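Side-chain contacts in hypothetical protein PA5202 (Pseudomonas aeruginosa, PDB 1ZKI), which is a hotdog-fold thioesterase that probably hydrolyses acyl-CoA thioesters: residues 32-37 with 62-67; 55-60 with 92-97; 98-101 with 107-110. All coordinates share one frame; numbering follows the deposited sequence.

Contact 1. Residues 32-37 with 62-67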
ATOM      1  N   ALA A  32      12.630   4.897  -6.497  1.00 12.30           N
ATOM      2  CA  ALA A  32      13.436   4.100  -7.411  1.00 12.20           C
ATOM      3  C   ALA A  32      12.566   3.393  -8.427  1.00 12.23           C
ATOM      4  O   ALA A  32      11.388   3.138  -8.167  1.00 12.57           O
ATOM      5  CB  ALA A  32      14.281   3.084  -6.631  1.00 12.23           C
ATOM      6  N   GLU A  33      13.145   3.095  -9.585  1.00 11.62           N
ATOM      7  CA  GLU A  33      12.468   2.305 -10.601  1.00 12.53           C
ATOM      8  C   GLU A  33      13.401   1.197 -11.053  1.00 11.85           C
ATOM      9  O   GLU A  33      14.587   1.436 -11.294  1.00 10.79           O
ATOM     10  CB  GLU A  33      12.040   3.154 -11.812  1.00 11.94           C
ATOM     11  CG  GLU A  33      11.324   2.310 -12.894  1.00 13.90           C
ATOM     12  CD  GLU A  33      10.702   3.127 -14.020  1.00 16.51           C
ATOM     13  OE1 GLU A  33      10.603   4.371 -13.897  1.00 19.33           O
ATOM     14  OE2 GLU A  33      10.309   2.512 -15.043  1.00 18.56           O
ATOM     15  N   VAL A  34      12.841  -0.002 -11.175  1.00 11.46           N
ATOM     16  CA  VAL A  34      13.574  -1.188 -11.630  1.00 11.26           C
ATOM     17  C   VAL A  34      12.738  -1.897 -12.704  1.00 11.50           C
ATOM     18  O   VAL A  34      11.506  -1.934 -12.591  1.00 11.52           O
ATOM     19  CB  VAL A  34      13.857  -2.133 -10.412  1.00 11.38           C
ATOM     20  CG1 VAL A  34      14.510  -3.424 -10.841  1.00 13.07           C
ATOM     21  CG2 VAL A  34      14.711  -1.416  -9.349  1.00 10.71           C
ATOM     22  N   ARG A  35      13.387  -2.445 -13.735  1.00 11.48           N
ATOM     23  CA  ARG A  35      12.666  -3.177 -14.787  1.00 11.62           C
ATOM     24  C   ARG A  35      12.980  -4.659 -14.687  1.00 12.35           C
ATOM     25  O   ARG A  35      14.043  -5.041 -14.176  1.00 11.81           O
ATOM     26  CB  ARG A  35      13.010  -2.643 -16.191  1.00 12.38           C
ATOM     27  CG  ARG A  35      14.432  -2.855 -16.611  1.00 11.70           C
ATOM     28  CD  ARG A  35      14.728  -2.270 -18.013  1.00 12.60           C
ATOM     29  NE  ARG A  35      14.163  -3.069 -19.113  1.00 12.81           N
ATOM     30  CZ  ARG A  35      14.753  -4.119 -19.683  1.00 13.07           C
ATOM     31  NH1 ARG A  35      14.148  -4.767 -20.680  1.00 12.30           N
ATOM     32  NH2 ARG A  35      15.950  -4.548 -19.259  1.00 14.84           N
ATOM     33  N   LEU A  36      12.057  -5.480 -15.183  1.00 11.77           N
ATOM     34  CA  LEU A  36      12.201  -6.935 -15.194  1.00 12.40           C
ATOM     35  C   LEU A  36      11.596  -7.470 -16.483  1.00 12.62           C
ATOM     36  O   LEU A  36      10.371  -7.497 -16.617  1.00 12.19           O
ATOM     37  CB  LEU A  36      11.528  -7.587 -13.975  1.00 12.59           C
ATOM     38  CG  LEU A  36      11.525  -9.135 -13.935  1.00 12.50           C
ATOM     39  CD1 LEU A  36      12.947  -9.704 -14.121  1.00 13.04           C
ATOM     40  CD2 LEU A  36      10.880  -9.652 -12.613  1.00 13.15           C
ATOM     41  N   PRO A  37      12.452  -7.884 -17.434  1.00 12.95           N
ATOM     42  CA  PRO A  37      11.944  -8.518 -18.652  1.00 13.44           C
ATOM     43  C   PRO A  37      11.535  -9.962 -18.386  1.00 14.08           C
ATOM     44  O   PRO A  37      12.204 -10.670 -17.601  1.00 13.82           O
ATOM     45  CB  PRO A  37      13.146  -8.466 -19.608  1.00 13.89           C
ATOM     46  CG  PRO A  37      14.351  -8.435 -18.717  1.00 13.91           C
ATOM     47  CD  PRO A  37      13.920  -7.722 -17.442  1.00 12.73           C
HETATM   48  N   MSE A  62      12.109  -1.443  -3.591  1.00 11.37           N
HETATM   49  CA  MSE A  62      11.918  -0.813  -2.282  1.00 13.22           C
HETATM   50  C   MSE A  62      13.250  -0.575  -1.564  1.00 11.64           C
HETATM   51  O   MSE A  62      13.449   0.483  -0.997  1.00 11.90           O
HETATM   52  CB  MSE A  62      10.979  -1.648  -1.418  1.00 11.62           C
HETATM   53  CG  MSE A  62       9.544  -1.632  -1.887  1.00 11.03           C
HETATM   54 SE   MSE A  62       8.581  -2.881  -0.656  1.00 23.81          SE
HETATM   55  CE  MSE A  62       6.773  -2.245  -0.994  1.00 15.59           C
ATOM     56  N   GLY A  63      14.168  -1.546  -1.610  1.00 11.72           N
ATOM     57  CA  GLY A  63      15.492  -1.372  -1.001  1.00 11.59           C
ATOM     58  C   GLY A  63      16.260  -0.197  -1.602  1.00 11.89           C
ATOM     59  O   GLY A  63      16.913   0.569  -0.884  1.00 12.28           O
ATOM     60  N   LEU A  64      16.180  -0.072  -2.926  1.00 11.25           N
ATOM     61  CA  LEU A  64      16.845   1.006  -3.652  1.00 11.09           C
ATOM     62  C   LEU A  64      16.219   2.366  -3.337  1.00 11.39           C
ATOM     63  O   LEU A  64      16.921   3.366  -3.206  1.00 11.04           O
ATOM     64  CB  LEU A  64      16.819   0.706  -5.153  1.00 11.67           C
ATOM     65  CG  LEU A  64      17.798  -0.383  -5.630  1.00 12.12           C
ATOM     66  CD1 LEU A  64      17.624  -0.593  -7.150  1.00 13.22           C
ATOM     67  CD2 LEU A  64      19.247  -0.019  -5.289  1.00 13.42           C
ATOM     68  N   ALA A  65      14.888   2.403  -3.205  1.00 11.37           N
ATOM     69  CA  ALA A  65      14.206   3.622  -2.766  1.00 11.55           C
ATOM     70  C   ALA A  65      14.691   4.026  -1.375  1.00 12.56           C
ATOM     71  O   ALA A  65      14.978   5.192  -1.141  1.00 12.17           O
ATOM     72  CB  ALA A  65      12.678   3.439  -2.778  1.00 11.12           C
ATOM     73  N   CYS A  66      14.822   3.054  -0.468  1.00 12.27           N
ATOM     74  CA  CYS A  66      15.358   3.338   0.869  1.00 14.13           C
ATOM     75  C   CYS A  66      16.767   3.891   0.789  1.00 14.68           C
ATOM     76  O   CYS A  66      17.073   4.892   1.418  1.00 14.58           O
ATOM     77  CB  CYS A  66      15.323   2.099   1.737  1.00 14.13           C
ATOM     78  SG  CYS A  66      13.651   1.759   2.219  1.00 18.22           S
ATOM     79  N   SER A  67      17.608   3.254  -0.016  1.00 15.07           N
ATOM     80  CA  SER A  67      18.972   3.725  -0.195  1.00 15.96           C
ATOM     81  C   SER A  67      19.024   5.140  -0.763  1.00 16.42           C
ATOM     82  O   SER A  67      19.922   5.919  -0.421  1.00 17.10           O
ATOM     83  CB  SER A  67      19.741   2.755  -1.081  1.00 15.45           C
ATOM     84  OG  SER A  67      19.945   1.536  -0.383  1.00 17.02           O
TER
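Ala32 sets its methyl group directly against the helix backbone: its CB lies 3.5 Å from Ala65 N and 3.8 Å from Leu64 CB. The closest pair of alpha carbons, Ala32 CA and Ala65 CA, are just 4.7 Å apart, a separation that the small side chains of two alanines make possible. Ala65 meets the strand from the side, its CB 4.2 Å from Ala32 CB. Glu33 and Arg35 turn to the other surface of the sheet, where Glu33 forms a salt bridge with Arg95, and Arg35 with Asp23 and Glu93. Strand 31-37 and helix 51-70 are thus brought together as in the hotdog fold, in which a long central helix is wrapped by an antiparallel sheet. The short segments approach to 7.4 Å between axes and run roughly antiparallel, at 150°. Val34 faces the helix again, and its CG2 meets Leu64 CD1 at 3.7 Å, the two side chains crossing at about a right angle. Leu64 reaches this position because CG is anti to the carbonyl carbon and the chain then runs on extended to CD1 (chi2 178°), which carries CD1 to Val34, two residues along the strand from Ala32. No hydrogen bond joins the segments; the side chains that meet are apolar and buried, and the Ala32 methyl also rests on the peptide nitrogen of Ala65. Leu36, on the inner surface but beyond the helix segment, packs on Leu22 and Leu42 instead.

Contact 2. Residues 55-60 with 92-97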
ATOM      1  N   PHE A  55       7.492 -10.378  -6.535  1.00 12.10           N
ATOM      2  CA  PHE A  55       7.842  -9.915  -5.206  1.00 11.81           C
ATOM      3  C   PHE A  55       9.324  -9.533  -5.130  1.00 11.74           C
ATOM      4  O   PHE A  55       9.669  -8.532  -4.510  1.00 12.69           O
ATOM      5  CB  PHE A  55       7.507 -10.964  -4.153  1.00 11.50           C
ATOM      6  CG  PHE A  55       7.903 -10.554  -2.775  1.00 12.23           C
ATOM      7  CD1 PHE A  55       6.982  -9.919  -1.938  1.00 14.46           C
ATOM      8  CD2 PHE A  55       9.212 -10.763  -2.329  1.00 13.62           C
ATOM      9  CE1 PHE A  55       7.350  -9.514  -0.651  1.00 16.88           C
ATOM     10  CE2 PHE A  55       9.604 -10.366  -1.049  1.00 14.94           C
ATOM     11  CZ  PHE A  55       8.669  -9.744  -0.200  1.00 14.84           C
ATOM     12  N   SER A  56      10.196 -10.334  -5.742  1.00 11.63           N
ATOM     13  CA  SER A  56      11.638 -10.070  -5.726  1.00 11.37           C
ATOM     14  C   SER A  56      11.914  -8.709  -6.357  1.00 11.72           C
ATOM     15  O   SER A  56      12.652  -7.904  -5.816  1.00 11.57           O
ATOM     16  CB  SER A  56      12.392 -11.174  -6.461  1.00 11.69           C
ATOM     17  OG  SER A  56      12.233 -12.414  -5.781  1.00 11.59           O
ATOM     18  N   LEU A  57      11.276  -8.452  -7.491  1.00 11.15           N
ATOM     19  CA  LEU A  57      11.346  -7.149  -8.121  1.00 11.80           C
ATOM     20  C   LEU A  57      10.935  -6.049  -7.140  1.00 12.57           C
ATOM     21  O   LEU A  57      11.677  -5.057  -6.954  1.00 12.12           O
ATOM     22  CB  LEU A  57      10.444  -7.140  -9.346  1.00 11.99           C
ATOM     23  CG  LEU A  57      10.140  -5.769  -9.948  1.00 11.68           C
ATOM     24  CD1 LEU A  57      11.430  -5.130 -10.493  1.00 11.99           C
ATOM     25  CD2 LEU A  57       9.091  -5.950 -11.043  1.00 11.24           C
HETATM   26  N   MSE A  58       9.786  -6.229  -6.485  1.00 13.75           N
HETATM   27  CA  MSE A  58       9.309  -5.223  -5.550  1.00 15.44           C
HETATM   28  C   MSE A  58      10.280  -4.993  -4.381  1.00 14.54           C
HETATM   29  O   MSE A  58      10.609  -3.858  -4.063  1.00 13.75           O
HETATM   30  CB  MSE A  58       7.918  -5.588  -5.018  1.00 15.31           C
HETATM   31  CG  MSE A  58       7.362  -4.509  -4.109  1.00 16.73           C
HETATM   32 SE   MSE A  58       5.527  -4.937  -3.700  1.00 25.80          SE
HETATM   33  CE  MSE A  58       4.815  -4.680  -5.505  1.00 18.24           C
ATOM     34  N   ASP A  59      10.742  -6.073  -3.759  1.00 13.60           N
ATOM     35  CA  ASP A  59      11.653  -5.954  -2.608  1.00 14.11           C
ATOM     36  C   ASP A  59      12.938  -5.197  -2.999  1.00 13.88           C
ATOM     37  O   ASP A  59      13.416  -4.306  -2.268  1.00 14.15           O
ATOM     38  CB  ASP A  59      11.975  -7.344  -2.051  1.00 14.52           C
ATOM     39  CG  ASP A  59      12.933  -7.282  -0.876  1.00 19.49           C
ATOM     40  OD1 ASP A  59      12.586  -6.686   0.168  1.00 22.47           O
ATOM     41  OD2 ASP A  59      14.057  -7.776  -1.020  1.00 26.56           O
ATOM     42  N   VAL A  60      13.493  -5.530  -4.162  1.00 12.70           N
ATOM     43  CA  VAL A  60      14.700  -4.857  -4.631  1.00 12.43           C
ATOM     44  C   VAL A  60      14.468  -3.366  -4.885  1.00 11.85           C
ATOM     45  O   VAL A  60      15.281  -2.536  -4.482  1.00 12.17           O
ATOM     46  CB  VAL A  60      15.304  -5.569  -5.851  1.00 12.51           C
ATOM     47  CG1 VAL A  60      16.383  -4.714  -6.519  1.00 14.55           C
ATOM     48  CG2 VAL A  60      15.883  -6.960  -5.407  1.00 13.01           C
ATOM     49  N   GLY A  92       6.904  -9.628 -22.387  1.00 16.84           N
ATOM     50  CA  GLY A  92       7.375  -8.249 -22.371  1.00 16.24           C
ATOM     51  C   GLY A  92       8.090  -7.970 -21.063  1.00 16.25           C
ATOM     52  O   GLY A  92       8.717  -8.867 -20.492  1.00 17.61           O
ATOM     53  N   GLU A  93       8.002  -6.743 -20.575  1.00 14.01           N
ATOM     54  CA  GLU A  93       8.647  -6.423 -19.312  1.00 12.75           C
ATOM     55  C   GLU A  93       7.717  -5.677 -18.372  1.00 12.67           C
ATOM     56  O   GLU A  93       6.722  -5.074 -18.797  1.00 11.84           O
ATOM     57  CB  GLU A  93       9.920  -5.601 -19.534  1.00 13.47           C
ATOM     58  CG  GLU A  93       9.663  -4.166 -19.968  1.00 13.38           C
ATOM     59  CD  GLU A  93      10.956  -3.434 -20.303  1.00 12.86           C
ATOM     60  OE1 GLU A  93      11.535  -3.749 -21.374  1.00 12.06           O
ATOM     61  OE2 GLU A  93      11.369  -2.545 -19.506  1.00 14.10           O
ATOM     62  N   VAL A  94       8.081  -5.694 -17.098  1.00 12.37           N
ATOM     63  CA  VAL A  94       7.363  -4.899 -16.106  1.00 11.67           C
ATOM     64  C   VAL A  94       8.297  -3.874 -15.477  1.00 12.17           C
ATOM     65  O   VAL A  94       9.527  -4.059 -15.462  1.00 12.23           O
ATOM     66  CB  VAL A  94       6.690  -5.778 -15.012  1.00 12.09           C
ATOM     67  CG1 VAL A  94       5.595  -6.677 -15.628  1.00 12.11           C
ATOM     68  CG2 VAL A  94       7.735  -6.625 -14.258  1.00 12.08           C
ATOM     69  N   ARG A  95       7.701  -2.799 -14.964  1.00 11.89           N
ATOM     70  CA  ARG A  95       8.429  -1.762 -14.249  1.00 11.79           C
ATOM     71  C   ARG A  95       7.871  -1.684 -12.853  1.00 12.09           C
ATOM     72  O   ARG A  95       6.664  -1.703 -12.676  1.00 11.29           O
ATOM     73  CB  ARG A  95       8.257  -0.403 -14.950  1.00 12.02           C
ATOM     74  CG  ARG A  95       8.773  -0.360 -16.384  1.00 14.80           C
ATOM     75  CD  ARG A  95      10.273  -0.458 -16.376  1.00 14.56           C
ATOM     76  NE  ARG A  95      10.896  -0.458 -17.698  1.00 13.90           N
ATOM     77  CZ  ARG A  95      11.593   0.554 -18.192  1.00 13.80           C
ATOM     78  NH1 ARG A  95      11.723   1.688 -17.496  1.00 14.40           N
ATOM     79  NH2 ARG A  95      12.169   0.427 -19.382  1.00 13.94           N
ATOM     80  N   CYS A  96       8.764  -1.615 -11.875  1.00 11.03           N
ATOM     81  CA  CYS A  96       8.373  -1.357 -10.496  1.00 11.07           C
ATOM     82  C   CYS A  96       8.872   0.019 -10.095  1.00 11.33           C
ATOM     83  O   CYS A  96      10.046   0.355 -10.316  1.00 10.79           O
ATOM     84  CB  CYS A  96       8.945  -2.418  -9.576  1.00 11.23           C
ATOM     85  SG  CYS A  96       8.493  -2.133  -7.827  1.00 13.66           S
ATOM     86  N   VAL A  97       7.973   0.826  -9.533  1.00 11.56           N
ATOM     87  CA  VAL A  97       8.358   2.101  -8.928  1.00 11.50           C
ATOM     88  C   VAL A  97       8.030   2.030  -7.438  1.00 11.99           C
ATOM     89  O   VAL A  97       6.891   1.705  -7.065  1.00 12.05           O
ATOM     90  CB  VAL A  97       7.626   3.293  -9.583  1.00 11.61           C
ATOM     91  CG1 VAL A  97       8.001   4.603  -8.877  1.00 13.16           C
ATOM     92  CG2 VAL A  97       7.964   3.349 -11.078  1.00 12.21           C
TER
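Cys96 and Leu57 account for most of the buried surface. The branch of Leu57 straddles the beta carbon of the cysteine: Leu57 CG is 3.6 Å from Cys96 CB, and Leu57 CD1 and CD2 each lie 3.8 Å from that same CB. The leucine reaches out from the helix with CG anti to the backbone N (chi1 166°), which points the fork at the strand. Leu57 CD2 also spans to the next inward-facing residue, meeting Val94 CG2 at 3.6 Å. The thiol of Cys96, extended opposite its own backbone N (chi1 180°), turns to the helix backbone, with Cys96 SG 3.9 Å from Met58 CA. Contact is wholly van der Waals, and Val34 and Ala112 of the neighbouring strands pack on Leu57 and Cys96 respectively. Between the two inward residues, Arg95 points to the outer surface, where it grips Glu93 OE2 side-on through NE (2.8 Å) and NH2, with that oxygen close to its guanidinium plane. The apolar inner face of a curved antiparallel sheet, packed against the central helix, is the defining feature of the hotdog fold.

Contact 3. Residues 98-101 with 107-110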
ATOM      1  N   ALA A  98       9.030   2.312  -6.600  1.00 11.58           N
ATOM      2  CA  ALA A  98       8.853   2.298  -5.159  1.00 12.26           C
ATOM      3  C   ALA A  98       9.114   3.701  -4.622  1.00 12.89           C
ATOM      4  O   ALA A  98       9.949   4.439  -5.162  1.00 13.05           O
ATOM      5  CB  ALA A  98       9.795   1.292  -4.499  1.00 11.93           C
ATOM      6  N   ARG A  99       8.386   4.056  -3.562  1.00 13.06           N
ATOM      7  CA  ARG A  99       8.437   5.387  -2.990  1.00 14.70           C
ATOM      8  C   ARG A  99       8.439   5.288  -1.472  1.00 13.08           C
ATOM      9  O   ARG A  99       7.539   4.673  -0.890  1.00 12.74           O
ATOM     10  CB  ARG A  99       7.206   6.168  -3.456  1.00 14.83           C
ATOM     11  CG  ARG A  99       7.208   7.632  -3.084  1.00 19.35           C
ATOM     12  CD  ARG A  99       5.997   8.341  -3.741  1.00 19.76           C
ATOM     13  NE  ARG A  99       6.020   8.156  -5.198  1.00 28.75           N
ATOM     14  CZ  ARG A  99       6.681   8.931  -6.065  1.00 31.47           C
ATOM     15  NH1 ARG A  99       7.381   9.988  -5.649  1.00 32.20           N
ATOM     16  NH2 ARG A  99       6.638   8.649  -7.366  1.00 32.83           N
ATOM     17  N   VAL A 100       9.441   5.887  -0.840  1.00 11.63           N
ATOM     18  CA  VAL A 100       9.477   5.989   0.618  1.00 11.27           C
ATOM     19  C   VAL A 100       8.356   6.936   1.087  1.00 11.36           C
ATOM     20  O   VAL A 100       8.279   8.107   0.653  1.00 10.41           O
ATOM     21  CB  VAL A 100      10.842   6.528   1.101  1.00 11.81           C
ATOM     22  CG1 VAL A 100      10.850   6.684   2.603  1.00 11.26           C
ATOM     23  CG2 VAL A 100      11.994   5.588   0.637  1.00 11.84           C
ATOM     24  N   LEU A 101       7.492   6.424   1.959  1.00 10.57           N
ATOM     25  CA  LEU A 101       6.372   7.215   2.508  1.00 11.23           C
ATOM     26  C   LEU A 101       6.748   7.870   3.828  1.00 11.47           C
ATOM     27  O   LEU A 101       6.177   8.900   4.211  1.00 10.62           O
ATOM     28  CB  LEU A 101       5.164   6.315   2.762  1.00 11.37           C
ATOM     29  CG  LEU A 101       4.569   5.661   1.513  1.00 11.86           C
ATOM     30  CD1 LEU A 101       3.381   4.770   1.845  1.00 14.04           C
ATOM     31  CD2 LEU A 101       4.184   6.705   0.495  1.00 15.29           C
ATOM     32  N   SER A 107      12.970   3.278  11.402  1.00 18.63           N
ATOM     33  CA  SER A 107      12.268   2.531  10.367  1.00 17.80           C
ATOM     34  C   SER A 107      11.845   3.399   9.201  1.00 17.03           C
ATOM     35  O   SER A 107      11.709   4.621   9.331  1.00 17.31           O
ATOM     36  CB  SER A 107      11.056   1.799  10.957  1.00 18.35           C
ATOM     37  OG  SER A 107      10.121   2.724  11.475  1.00 21.10           O
ATOM     38  N   LEU A 108      11.653   2.747   8.061  1.00 15.20           N
ATOM     39  CA  LEU A 108      11.131   3.393   6.876  1.00 14.11           C
ATOM     40  C   LEU A 108       9.919   2.609   6.394  1.00 13.11           C
ATOM     41  O   LEU A 108       9.893   1.384   6.473  1.00 12.64           O
ATOM     42  CB  LEU A 108      12.173   3.467   5.754  1.00 14.24           C
ATOM     43  CG  LEU A 108      13.554   4.081   5.998  1.00 15.11           C
ATOM     44  CD1 LEU A 108      14.562   2.982   6.338  1.00 15.15           C
ATOM     45  CD2 LEU A 108      14.005   4.853   4.775  1.00 15.70           C
ATOM     46  N   VAL A 109       8.911   3.327   5.912  1.00 11.45           N
ATOM     47  CA  VAL A 109       7.765   2.707   5.269  1.00 11.34           C
ATOM     48  C   VAL A 109       7.824   3.036   3.783  1.00 11.45           C
ATOM     49  O   VAL A 109       8.057   4.203   3.394  1.00 11.18           O
ATOM     50  CB  VAL A 109       6.446   3.211   5.857  1.00 11.44           C
ATOM     51  CG1 VAL A 109       5.253   2.473   5.233  1.00 12.50           C
ATOM     52  CG2 VAL A 109       6.452   3.044   7.382  1.00 11.53           C
ATOM     53  N   VAL A 110       7.594   2.018   2.961  1.00 10.81           N
ATOM     54  CA  VAL A 110       7.744   2.155   1.510  1.00 11.91           C
ATOM     55  C   VAL A 110       6.569   1.490   0.812  1.00 12.17           C
ATOM     56  O   VAL A 110       6.067   0.466   1.301  1.00 12.09           O
ATOM     57  CB  VAL A 110       9.063   1.476   1.000  1.00 11.29           C
ATOM     58  CG1 VAL A 110       9.333   1.819  -0.472  1.00 11.38           C
ATOM     59  CG2 VAL A 110      10.249   1.874   1.851  1.00 14.87           C
TER
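Val110 and Val100 form the apolar centre, a non-hydrogen-bonded antiparallel pair with Val100 CG2 and Val110 CG2 4.3 Å apart. Both side chains stand on the same face of the sheet, and Val110 divides its methyls between two tasks. Its CG1, anti to the backbone N (chi1 -171°), leans over the neighbouring strand, lying 4.1 Å from Ala98 CB and 3.4 Å from Arg99 O. Its CG2 stays with Val100. On the other side of the pair Val100 CG1 reaches Leu108 CD2 at 4.2 Å, so the apolar row runs diagonally from Ala98 to Leu108. Helix 51-70 backs this face, with Met62 touching Ala98 and Val110, and Cys66 touching Val110; Phe128 of the next strand packs on Leu108 and Val110. Outward from the centre the contact becomes one of backbones. Val109 O accepts from Leu101 N at 2.7 Å, a short bond with an N-H...O angle of 154°. Around it two weaker CA-H...O contacts form, Val110 CA to Arg99 O and Val100 CA to Val109 O. The chain turns a corner at Leu101, and His102 also bonds to the backbone of Val109, consistent with a beta bulge in the hairpin of strands 93-103 and 107-116. At the polar edge the CB of Arg99 points away from the partner strand, and the residue is exposed. One short backbone bond and the weaker CA-H...O contacts therefore fix the two segments, and valine packing adds to them on the face suited to the helix of the hotdog fold, while Leu101 and Val109 pack on Lys123 and Asn84 of the second subunit.

From the N terminus, strand 31-37 comes first, and contact 1 closes the loop between it and the second half of helix 51-70. Contact 2 starts from the preceding turns of that helix and closes a longer loop on strand 93-103, so the two cross along the chain. They also join laterally within the sheet, where strands 31-37 and 93-103 are neighbours and Val34 O probably bonds to Cys96 N. Contact 3 follows in series, closing the short hairpin between 93-103 and 107-116 directly after residue 97. It touches contact 1 where Ala65 O packs on Val100 CG2, and together the contacts tie helix 51-70 to three strands that are neighbours in the sheet.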